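Local coordinates for hypothetical protein PH1789 (Pyrococcus horikoshii, PDB 1WR2) that is of unknown function but carries an ATP-grasp domain, an alpha/beta fold with two antiparallel sheets and helices packed against them, at residues A[20-25]-A[62-67]; A[47-52]-A[86-91]; A[208-213]-A[229-234]. All blocks are in the same frame, centred on the assembly; numbering follows the deposited sequence.

The three contacts run from one antiparallel sheet of this ATP-grasp domain to the other. Contact 3 pairs two strands of the six-stranded sheet. Contact 1 joins the start of helix 22-30, which packs against that sheet, to the end of strand 59-64 in the four-stranded sheet, and contact 2 packs two helices that lie on the four-stranded sheet. Contacts 1 and 3 touch, their centres about 11 Å apart; the centres of contacts 1 and 2 are about 18 Å apart, those of 2 and 3 about 28 Å. Along the chain the segments of contacts 1 and 2 alternate, and contact 3 follows near the C-terminus. Contact 1 thus links the two sheet layers, while contacts 2 and 3 each lie within one.

Contact 1: A[20-25]-A[62-67]; sequences MVEYEA and KLMSPQ
V21 and P66 bring the two backbones closest, CA to CA 5.9 Å, where the chain turning into helix 22-30 passes the end of strand 59-64. M64 reaches across to the first turn of the helix. Its SD rests 3.8 Å from E22 CB and also lies against V21 CB, while its CG meets Y23 CD2 at 3.7 Å, in the plane of the ring and at its edge. The sulfur is 5.2 Å from the ring centroid, an edge-on Met-aromatic contact that suits a flexible, polarisable side chain. V21 occupies the N-cap of the helix. Its N donates to E24 OE1 (2.8 Å), in the side chain three residues on, and its CG1 lies 3.6 Å from P66 N. Through this apolar seam the helix packed on the six-stranded sheet is joined to a strand of the four-stranded sheet of the ATP-grasp domain. E22 has CG anti to its backbone N (chi1 -172°) and an extended chain beyond, which crosses that of K62 at about a right angle. K62 NZ meets the syn lone pair of E22 OE2 at 2.8 Å in a salt bridge. K26 also pairs with OE2 and K71 with OE1, which probably offsets the nearness of D229, a like charge beside OE1.

Contact 2: A[47-52]-A[86-91]; sequences EALEYA and ELKKKW
The indole of W91 receives the methyl group of A48 at its six-membered ring: A48 CB stands 3.6 Å from W91 CZ3 and 3.9 Å from W91 CE3, at an oblique angle to the ring. One turn further along its own helix, H95 meets the same indole with the ring planes at about 30°, and V110 of strand 109-114 touches it from the sheet. The CB of W91 points toward helix 45-55, and CG is anti to the backbone N (chi1 171°); the short methyl of A48 suits a place so near the indole.

The two helical segments cross obliquely, with 135° between their N-to-C directions and axes 10.5 Å apart at closest approach. L87 is the central side chain of the contact. Its two methyl groups divide the work: CD1 presses on A52 CB at 3.5 Å, tighter than usual van der Waals contact, and CD2 meets L49 CD2 at 3.7 Å and lies next to A48 CB as well. A48 and A52, one turn apart, present low methyl groups on which the branched leucine can sit. At the margin, L49 CD1 touches K88 CE at 3.8 Å, the two side chains crossing at about a right angle; lysine suits this exposed place because its methylenes can lie on leucine while its extended chain carries the amino group onward.

Both helices lie on the four-stranded sheet, where A48 touches A42 and V112 and L87 touches I81. No hydrogen bond or salt bridge spans the two segments, so the contact is apolar, consistent with hydrophobic burial of L87, A48 and A52 and little directional constraint.

Contact 3: A[208-213]-A[229-234]; sequences IKEMDL and DSRIIL
I233 O accepts two backbone donors from the neighbouring strand, K209 N at 2.8 Å and E210 N at 3.3 Å, both in the plane of the carbonyl. This is a classic beta bulge: K209 and E210 together face I233, and the register shifts by one residue in the hairpin of strands 208-218 and 225-234. Beyond it the antiparallel pairing is regular, and D212 O is again gripped twice, by S230 OG at 2.9 Å and by R231 N at 3.2 Å. Serine suits this place because its short side chain, with OG anti to its own N (chi1 175°), can reach back to the opposite carbonyl.

On the face bearing E210, D212, R231 and I233, the arginine links two acids. E210 OE2 meets R231 NH2 at 2.6 Å, with the carboxylate turned 58° from the guanidinium plane. D212 lies flatter to it, at 17°, but its OD2 packs tightly against R231 CG at 3.0 Å and is 3.4 Å from R231 NE, a longer salt bridge. A weak bond from K209 NZ to E210 OE1 extends the network, and I233 CG1 lies over one face of the guanidinium, toward its rim.

The other face, with M211, L213, I232 and S230, is largely apolar and covered by helices 22-30 and 187-203. There M211 and I232 form a non-hydrogen-bonded pair, with M211 CB 3.9 Å from I232 CG1.

Contact 1: A[20-25]-A[62-67]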
loop_
_atom_site.group_PDB
_atom_site.type_symbol
_atom_site.label_atom_id
_atom_site.label_comp_id
_atom_site.label_asym_id
_atom_site.label_seq_id
_atom_site.Cartn_x
_atom_site.Cartn_y
_atom_site.Cartn_z
ATOM N N MET A 20 9.690 -1.781 -5.856
ATOM C CA MET A 20 8.858 -2.969 -5.743
ATOM C C MET A 20 7.445 -2.667 -6.238
ATOM O O MET A 20 6.912 -1.584 -5.984
ATOM C CB MET A 20 8.780 -3.426 -4.283
ATOM C CG MET A 20 10.119 -3.692 -3.638
ATOM S SD MET A 20 9.944 -4.393 -1.979
ATOM C CE MET A 20 9.574 -6.098 -2.372
ATOM N N VAL A 21 6.834 -3.619 -6.939
ATOM C CA VAL A 21 5.468 -3.429 -7.425
ATOM C C VAL A 21 4.520 -3.707 -6.262
ATOM O O VAL A 21 4.914 -4.302 -5.268
ATOM C CB VAL A 21 5.146 -4.357 -8.631
ATOM C CG1 VAL A 21 6.036 -3.979 -9.819
ATOM C CG2 VAL A 21 5.357 -5.802 -8.252
ATOM N N GLU A 22 3.276 -3.270 -6.385
ATOM C CA GLU A 22 2.306 -3.422 -5.309
ATOM C C GLU A 22 2.242 -4.789 -4.634
ATOM O O GLU A 22 2.256 -4.864 -3.410
ATOM C CB GLU A 22 0.907 -3.039 -5.800
ATOM C CG GLU A 22 -0.140 -2.974 -4.698
ATOM C CD GLU A 22 -1.496 -2.511 -5.209
ATOM O OE1 GLU A 22 -1.570 -2.000 -6.351
ATOM O OE2 GLU A 22 -2.484 -2.652 -4.463
ATOM N N TYR A 23 2.190 -5.870 -5.410
ATOM C CA TYR A 23 2.084 -7.180 -4.782
ATOM C C TYR A 23 3.338 -7.569 -4.027
ATOM O O TYR A 23 3.249 -8.254 -3.013
ATOM C CB TYR A 23 1.687 -8.264 -5.806
ATOM C CG TYR A 23 2.801 -8.795 -6.677
ATOM C CD1 TYR A 23 3.724 -9.720 -6.185
ATOM C CD2 TYR A 23 2.934 -8.374 -7.998
ATOM C CE1 TYR A 23 4.758 -10.210 -6.998
ATOM C CE2 TYR A 23 3.957 -8.853 -8.813
ATOM C CZ TYR A 23 4.865 -9.767 -8.307
ATOM O OH TYR A 23 5.880 -10.216 -9.111
ATOM N N GLU A 24 4.504 -7.118 -4.492
ATOM C CA GLU A 24 5.768 -7.447 -3.813
ATOM C C GLU A 24 5.873 -6.670 -2.509
ATOM O O GLU A 24 6.326 -7.197 -1.496
ATOM C CB GLU A 24 6.973 -7.097 -4.690
ATOM C CG GLU A 24 7.001 -7.823 -6.014
ATOM C CD GLU A 24 8.063 -7.281 -6.950
ATOM O OE1 GLU A 24 8.250 -6.046 -6.977
ATOM O OE2 GLU A 24 8.695 -8.086 -7.662
ATOM N N ALA A 25 5.476 -5.402 -2.549
ATOM C CA ALA A 25 5.501 -4.554 -1.359
ATOM C C ALA A 25 4.589 -5.172 -0.299
ATOM O O ALA A 25 4.986 -5.343 0.858
ATOM C CB ALA A 25 5.018 -3.148 -1.710
ATOM N N LYS A 62 -5.540 -4.409 -11.264
ATOM C CA LYS A 62 -4.406 -3.490 -11.210
ATOM C C LYS A 62 -3.220 -4.116 -11.921
ATOM O O LYS A 62 -2.672 -5.114 -11.453
ATOM C CB LYS A 62 -4.007 -3.208 -9.763
ATOM C CG LYS A 62 -5.103 -2.645 -8.874
ATOM C CD LYS A 62 -4.518 -2.369 -7.499
ATOM C CE LYS A 62 -5.527 -1.796 -6.535
ATOM N NZ LYS A 62 -4.877 -1.420 -5.239
ATOM N N LEU A 63 -2.808 -3.527 -13.039
ATOM C CA LEU A 63 -1.684 -4.069 -13.785
ATOM C C LEU A 63 -0.385 -3.891 -13.019
ATOM O O LEU A 63 -0.083 -2.797 -12.520
ATOM C CB LEU A 63 -1.572 -3.401 -15.158
ATOM C CG LEU A 63 -0.494 -3.972 -16.074
ATOM C CD1 LEU A 63 -0.950 -3.878 -17.517
ATOM C CD2 LEU A 63 0.813 -3.232 -15.852
ATOM N N MET A 64 0.384 -4.970 -12.934
ATOM C CA MET A 64 1.661 -4.949 -12.229
ATOM C C MET A 64 2.808 -4.848 -13.224
ATOM O O MET A 64 2.946 -5.684 -14.111
ATOM C CB MET A 64 1.816 -6.218 -11.388
ATOM C CG MET A 64 0.809 -6.340 -10.245
ATOM S SD MET A 64 1.077 -5.109 -8.937
ATOM C CE MET A 64 -0.157 -3.875 -9.318
ATOM N N SER A 65 3.624 -3.810 -13.072
ATOM C CA SER A 65 4.769 -3.584 -13.943
ATOM C C SER A 65 5.773 -2.677 -13.248
ATOM O O SER A 65 5.413 -1.608 -12.754
ATOM C CB SER A 65 4.342 -2.918 -15.253
ATOM O OG SER A 65 5.482 -2.591 -16.031
ATOM N N PRO A 66 7.046 -3.089 -13.206
ATOM C CA PRO A 66 8.092 -2.289 -12.565
ATOM C C PRO A 66 8.235 -0.933 -13.252
ATOM O O PRO A 66 8.754 0.012 -12.665
ATOM C CB PRO A 66 9.343 -3.145 -12.740
ATOM C CG PRO A 66 8.800 -4.550 -12.872
ATOM C CD PRO A 66 7.598 -4.345 -13.743
ATOM N N GLN A 67 7.776 -0.844 -14.499
ATOM C CA GLN A 67 7.871 0.404 -15.261
ATOM C C GLN A 67 6.665 1.307 -15.063
ATOM O O GLN A 67 6.687 2.475 -15.453
ATOM C CB GLN A 67 8.016 0.125 -16.761
ATOM C CG GLN A 67 9.332 -0.492 -17.172
ATOM C CD GLN A 67 9.549 -1.856 -16.554
ATOM O OE1 GLN A 67 8.695 -2.736 -16.649
ATOM N NE2 GLN A 67 10.705 -2.040 -15.918
#

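Contact 2: A[47-52]-A[86-91]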
loop_
_atom_site.group_PDB
_atom_site.type_symbol
_atom_site.label_atom_id
_atom_site.label_comp_id
_atom_site.label_asym_id
_atom_site.label_seq_id
_atom_site.Cartn_x
_atom_site.Cartn_y
_atom_site.Cartn_z
ATOM N N GLU A 47 -6.857 -16.941 -15.534
ATOM C CA GLU A 47 -6.515 -16.955 -14.116
ATOM C C GLU A 47 -7.287 -15.881 -13.356
ATOM O O GLU A 47 -7.808 -16.130 -12.269
ATOM C CB GLU A 47 -5.016 -16.730 -13.929
ATOM C CG GLU A 47 -4.172 -17.992 -14.053
ATOM C CD GLU A 47 -2.698 -17.715 -13.839
ATOM O OE1 GLU A 47 -2.371 -16.840 -13.008
ATOM O OE2 GLU A 47 -1.865 -18.380 -14.488
ATOM N N ALA A 48 -7.360 -14.686 -13.933
ATOM C CA ALA A 48 -8.064 -13.580 -13.301
ATOM C C ALA A 48 -9.534 -13.925 -13.110
ATOM O O ALA A 48 -10.123 -13.625 -12.075
ATOM C CB ALA A 48 -7.925 -12.318 -14.144
ATOM N N LEU A 49 -10.130 -14.559 -14.114
ATOM C CA LEU A 49 -11.533 -14.931 -14.030
ATOM C C LEU A 49 -11.762 -15.891 -12.860
ATOM O O LEU A 49 -12.761 -15.781 -12.147
ATOM C CB LEU A 49 -11.988 -15.563 -15.349
ATOM C CG LEU A 49 -12.005 -14.606 -16.543
ATOM C CD1 LEU A 49 -12.383 -15.365 -17.802
ATOM C CD2 LEU A 49 -12.997 -13.466 -16.278
ATOM N N GLU A 50 -10.825 -16.818 -12.664
ATOM C CA GLU A 50 -10.905 -17.787 -11.571
ATOM C C GLU A 50 -10.811 -17.087 -10.219
ATOM O O GLU A 50 -11.659 -17.290 -9.347
ATOM C CB GLU A 50 -9.761 -18.800 -11.661
ATOM C CG GLU A 50 -9.783 -19.709 -12.872
ATOM C CD GLU A 50 -8.660 -20.740 -12.832
ATOM O OE1 GLU A 50 -7.473 -20.341 -12.899
ATOM O OE2 GLU A 50 -8.967 -21.947 -12.721
ATOM N N TYR A 51 -9.765 -16.278 -10.050
ATOM C CA TYR A 51 -9.543 -15.541 -8.805
ATOM C C TYR A 51 -10.712 -14.617 -8.482
ATOM O O TYR A 51 -11.061 -14.436 -7.316
ATOM C CB TYR A 51 -8.260 -14.707 -8.882
ATOM C CG TYR A 51 -6.976 -15.507 -8.969
ATOM C CD1 TYR A 51 -6.763 -16.613 -8.148
ATOM C CD2 TYR A 51 -5.950 -15.123 -9.834
ATOM C CE1 TYR A 51 -5.553 -17.316 -8.182
ATOM C CE2 TYR A 51 -4.738 -15.816 -9.876
ATOM C CZ TYR A 51 -4.547 -16.910 -9.046
ATOM O OH TYR A 51 -3.348 -17.590 -9.068
ATOM N N ALA A 52 -11.308 -14.026 -9.514
ATOM C CA ALA A 52 -12.440 -13.128 -9.318
ATOM C C ALA A 52 -13.577 -13.906 -8.671
ATOM O O ALA A 52 -14.161 -13.463 -7.679
ATOM C CB ALA A 52 -12.894 -12.552 -10.647
ATOM N N GLU A 86 -17.339 -7.849 -18.014
ATOM C CA GLU A 86 -16.689 -6.578 -17.737
ATOM C C GLU A 86 -15.213 -6.768 -17.371
ATOM O O GLU A 86 -14.376 -5.928 -17.691
ATOM C CB GLU A 86 -17.436 -5.850 -16.614
ATOM C CG GLU A 86 -16.651 -4.725 -15.959
ATOM C CD GLU A 86 -17.538 -3.727 -15.232
ATOM O OE1 GLU A 86 -18.453 -4.157 -14.489
ATOM O OE2 GLU A 86 -17.306 -2.507 -15.402
ATOM N N LEU A 87 -14.898 -7.876 -16.702
ATOM C CA LEU A 87 -13.517 -8.158 -16.317
ATOM C C LEU A 87 -12.689 -8.423 -17.572
ATOM O O LEU A 87 -11.539 -8.003 -17.660
ATOM C CB LEU A 87 -13.460 -9.372 -15.368
ATOM C CG LEU A 87 -12.143 -9.650 -14.626
ATOM C CD1 LEU A 87 -12.406 -10.513 -13.393
ATOM C CD2 LEU A 87 -11.165 -10.332 -15.554
ATOM N N LYS A 88 -13.284 -9.109 -18.547
ATOM C CA LYS A 88 -12.592 -9.424 -19.796
ATOM C C LYS A 88 -12.267 -8.164 -20.586
ATOM O O LYS A 88 -11.222 -8.085 -21.233
ATOM C CB LYS A 88 -13.442 -10.351 -20.671
ATOM C CG LYS A 88 -13.661 -11.740 -20.097
ATOM C CD LYS A 88 -14.550 -12.580 -21.013
ATOM C CE LYS A 88 -14.692 -14.015 -20.505
ATOM N NZ LYS A 88 -15.636 -14.816 -21.344
ATOM N N LYS A 89 -13.160 -7.181 -20.533
ATOM C CA LYS A 89 -12.950 -5.938 -21.264
ATOM C C LYS A 89 -11.989 -5.001 -20.525
ATOM O O LYS A 89 -11.183 -4.315 -21.150
ATOM C CB LYS A 89 -14.295 -5.246 -21.531
ATOM C CG LYS A 89 -14.918 -4.510 -20.346
ATOM C CD LYS A 89 -16.396 -4.206 -20.617
ATOM C CE LYS A 89 -16.898 -2.992 -19.839
ATOM N NZ LYS A 89 -16.636 -3.080 -18.381
ATOM N N LYS A 90 -12.070 -4.975 -19.197
ATOM C CA LYS A 90 -11.177 -4.125 -18.412
ATOM C C LYS A 90 -9.763 -4.691 -18.432
ATOM O O LYS A 90 -8.785 -3.959 -18.284
ATOM C CB LYS A 90 -11.686 -3.997 -16.979
ATOM C CG LYS A 90 -12.947 -3.161 -16.881
ATOM C CD LYS A 90 -12.714 -1.789 -17.490
ATOM C CE LYS A 90 -14.013 -1.004 -17.620
ATOM N NZ LYS A 90 -13.758 0.358 -18.163
ATOM N N TRP A 91 -9.663 -6.001 -18.623
ATOM C CA TRP A 91 -8.370 -6.653 -18.705
ATOM C C TRP A 91 -7.693 -6.149 -19.983
ATOM O O TRP A 91 -6.495 -5.862 -19.994
ATOM C CB TRP A 91 -8.546 -8.173 -18.753
ATOM C CG TRP A 91 -7.275 -8.911 -19.059
ATOM C CD1 TRP A 91 -6.656 -9.020 -20.277
ATOM C CD2 TRP A 91 -6.438 -9.597 -18.124
ATOM N NE1 TRP A 91 -5.487 -9.729 -20.151
ATOM C CE2 TRP A 91 -5.329 -10.094 -18.840
ATOM C CE3 TRP A 91 -6.517 -9.837 -16.745
ATOM C CZ2 TRP A 91 -4.305 -10.818 -18.226
ATOM C CZ3 TRP A 91 -5.495 -10.559 -16.135
ATOM C CH2 TRP A 91 -4.406 -11.038 -16.877
#

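Contact 3: A[208-213]-A[229-234]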
loop_
_atom_site.group_PDB
_atom_site.type_symbol
_atom_site.label_atom_id
_atom_site.label_comp_id
_atom_site.label_asym_id
_atom_site.label_seq_id
_atom_site.Cartn_x
_atom_site.Cartn_y
_atom_site.Cartn_z
ATOM N N ILE A 208 15.489 -1.061 2.825
ATOM C CA ILE A 208 14.533 -0.043 2.398
ATOM C C ILE A 208 14.995 1.414 2.454
ATOM O O ILE A 208 15.485 1.892 3.478
ATOM C CB ILE A 208 13.234 -0.183 3.222
ATOM C CG1 ILE A 208 12.716 -1.614 3.099
ATOM C CG2 ILE A 208 12.182 0.832 2.755
ATOM C CD1 ILE A 208 11.681 -1.980 4.135
ATOM N N LYS A 209 14.837 2.112 1.334
ATOM C CA LYS A 209 15.191 3.526 1.248
ATOM C C LYS A 209 13.973 4.317 1.720
ATOM O O LYS A 209 14.073 5.172 2.605
ATOM C CB LYS A 209 15.525 3.894 -0.197
ATOM C CG LYS A 209 15.894 5.349 -0.423
ATOM C CD LYS A 209 16.237 5.582 -1.899
ATOM C CE LYS A 209 16.690 7.013 -2.170
ATOM N NZ LYS A 209 15.602 7.992 -1.910
ATOM N N GLU A 210 12.820 4.023 1.123
ATOM C CA GLU A 210 11.580 4.693 1.491
ATOM C C GLU A 210 10.359 3.848 1.155
ATOM O O GLU A 210 10.440 2.890 0.391
ATOM C CB GLU A 210 11.487 6.065 0.809
ATOM C CG GLU A 210 11.768 6.052 -0.680
ATOM C CD GLU A 210 11.780 7.441 -1.279
ATOM O OE1 GLU A 210 12.531 8.308 -0.780
ATOM O OE2 GLU A 210 11.040 7.668 -2.255
ATOM N N MET A 211 9.224 4.194 1.745
ATOM C CA MET A 211 8.007 3.450 1.479
ATOM C C MET A 211 6.802 4.190 2.028
ATOM O O MET A 211 6.921 5.220 2.687
ATOM C CB MET A 211 8.082 2.068 2.139
ATOM C CG MET A 211 8.003 2.121 3.664
ATOM S SD MET A 211 8.308 0.545 4.492
ATOM C CE MET A 211 6.745 -0.252 4.340
ATOM N N ASP A 212 5.629 3.655 1.741
ATOM C CA ASP A 212 4.414 4.228 2.270
ATOM C C ASP A 212 3.297 3.232 2.122
ATOM O O ASP A 212 3.421 2.233 1.408
ATOM C CB ASP A 212 4.049 5.543 1.573
ATOM C CG ASP A 212 3.738 5.365 0.108
ATOM O OD1 ASP A 212 2.835 4.564 -0.225
ATOM O OD2 ASP A 212 4.396 6.036 -0.710
ATOM N N LEU A 213 2.230 3.492 2.865
ATOM C CA LEU A 213 1.033 2.683 2.832
ATOM C C LEU A 213 0.058 3.781 2.457
ATOM O O LEU A 213 -0.213 4.669 3.266
ATOM C CB LEU A 213 0.701 2.139 4.220
ATOM C CG LEU A 213 1.773 1.495 5.099
ATOM C CD1 LEU A 213 1.059 0.702 6.172
ATOM C CD2 LEU A 213 2.696 0.595 4.306
ATOM N N ASP A 229 -3.099 0.198 -0.867
ATOM C CA ASP A 229 -2.000 0.186 -1.830
ATOM C C ASP A 229 -0.742 0.474 -1.026
ATOM O O ASP A 229 -0.826 0.971 0.098
ATOM C CB ASP A 229 -2.200 1.276 -2.887
ATOM C CG ASP A 229 -1.406 1.016 -4.159
ATOM O OD1 ASP A 229 -0.354 0.352 -4.090
ATOM O OD2 ASP A 229 -1.825 1.486 -5.236
ATOM N N SER A 230 0.415 0.168 -1.595
ATOM C CA SER A 230 1.684 0.397 -0.915
ATOM C C SER A 230 2.834 0.425 -1.911
ATOM O O SER A 230 2.783 -0.224 -2.958
ATOM C CB SER A 230 1.949 -0.709 0.112
ATOM O OG SER A 230 3.232 -0.575 0.709
ATOM N N ARG A 231 3.867 1.189 -1.582
ATOM C CA ARG A 231 5.035 1.260 -2.439
ATOM C C ARG A 231 6.275 1.160 -1.566
ATOM O O ARG A 231 6.324 1.713 -0.463
ATOM C CB ARG A 231 5.061 2.564 -3.242
ATOM C CG ARG A 231 5.332 3.803 -2.429
ATOM C CD ARG A 231 5.683 4.964 -3.345
ATOM N NE ARG A 231 6.924 5.611 -2.928
ATOM C CZ ARG A 231 7.869 6.023 -3.769
ATOM N NH1 ARG A 231 7.718 5.851 -5.078
ATOM N NH2 ARG A 231 8.963 6.613 -3.302
ATOM N N ILE A 232 7.259 0.413 -2.050
ATOM C CA ILE A 232 8.512 0.244 -1.334
ATOM C C ILE A 232 9.652 0.446 -2.326
ATOM O O ILE A 232 9.666 -0.164 -3.399
ATOM C CB ILE A 232 8.627 -1.170 -0.709
ATOM C CG1 ILE A 232 7.532 -1.373 0.345
ATOM C CG2 ILE A 232 9.994 -1.355 -0.072
ATOM C CD1 ILE A 232 7.553 -2.750 0.999
ATOM N N ILE A 233 10.583 1.331 -1.970
ATOM C CA ILE A 233 11.755 1.604 -2.799
ATOM C C ILE A 233 12.958 1.053 -2.036
ATOM O O ILE A 233 13.222 1.451 -0.899
ATOM C CB ILE A 233 11.968 3.115 -3.027
ATOM C CG1 ILE A 233 10.746 3.719 -3.730
ATOM C CG2 ILE A 233 13.239 3.337 -3.849
ATOM C CD1 ILE A 233 10.351 3.011 -5.017
ATOM N N LEU A 234 13.678 0.134 -2.667
ATOM C CA LEU A 234 14.832 -0.493 -2.044
ATOM C C LEU A 234 16.149 0.208 -2.354
ATOM O O LEU A 234 16.269 0.949 -3.333
ATOM C CB LEU A 234 14.917 -1.957 -2.485
ATOM C CG LEU A 234 13.704 -2.835 -2.160
ATOM C CD1 LEU A 234 13.851 -4.179 -2.869
ATOM C CD2 LEU A 234 13.586 -3.025 -0.650
#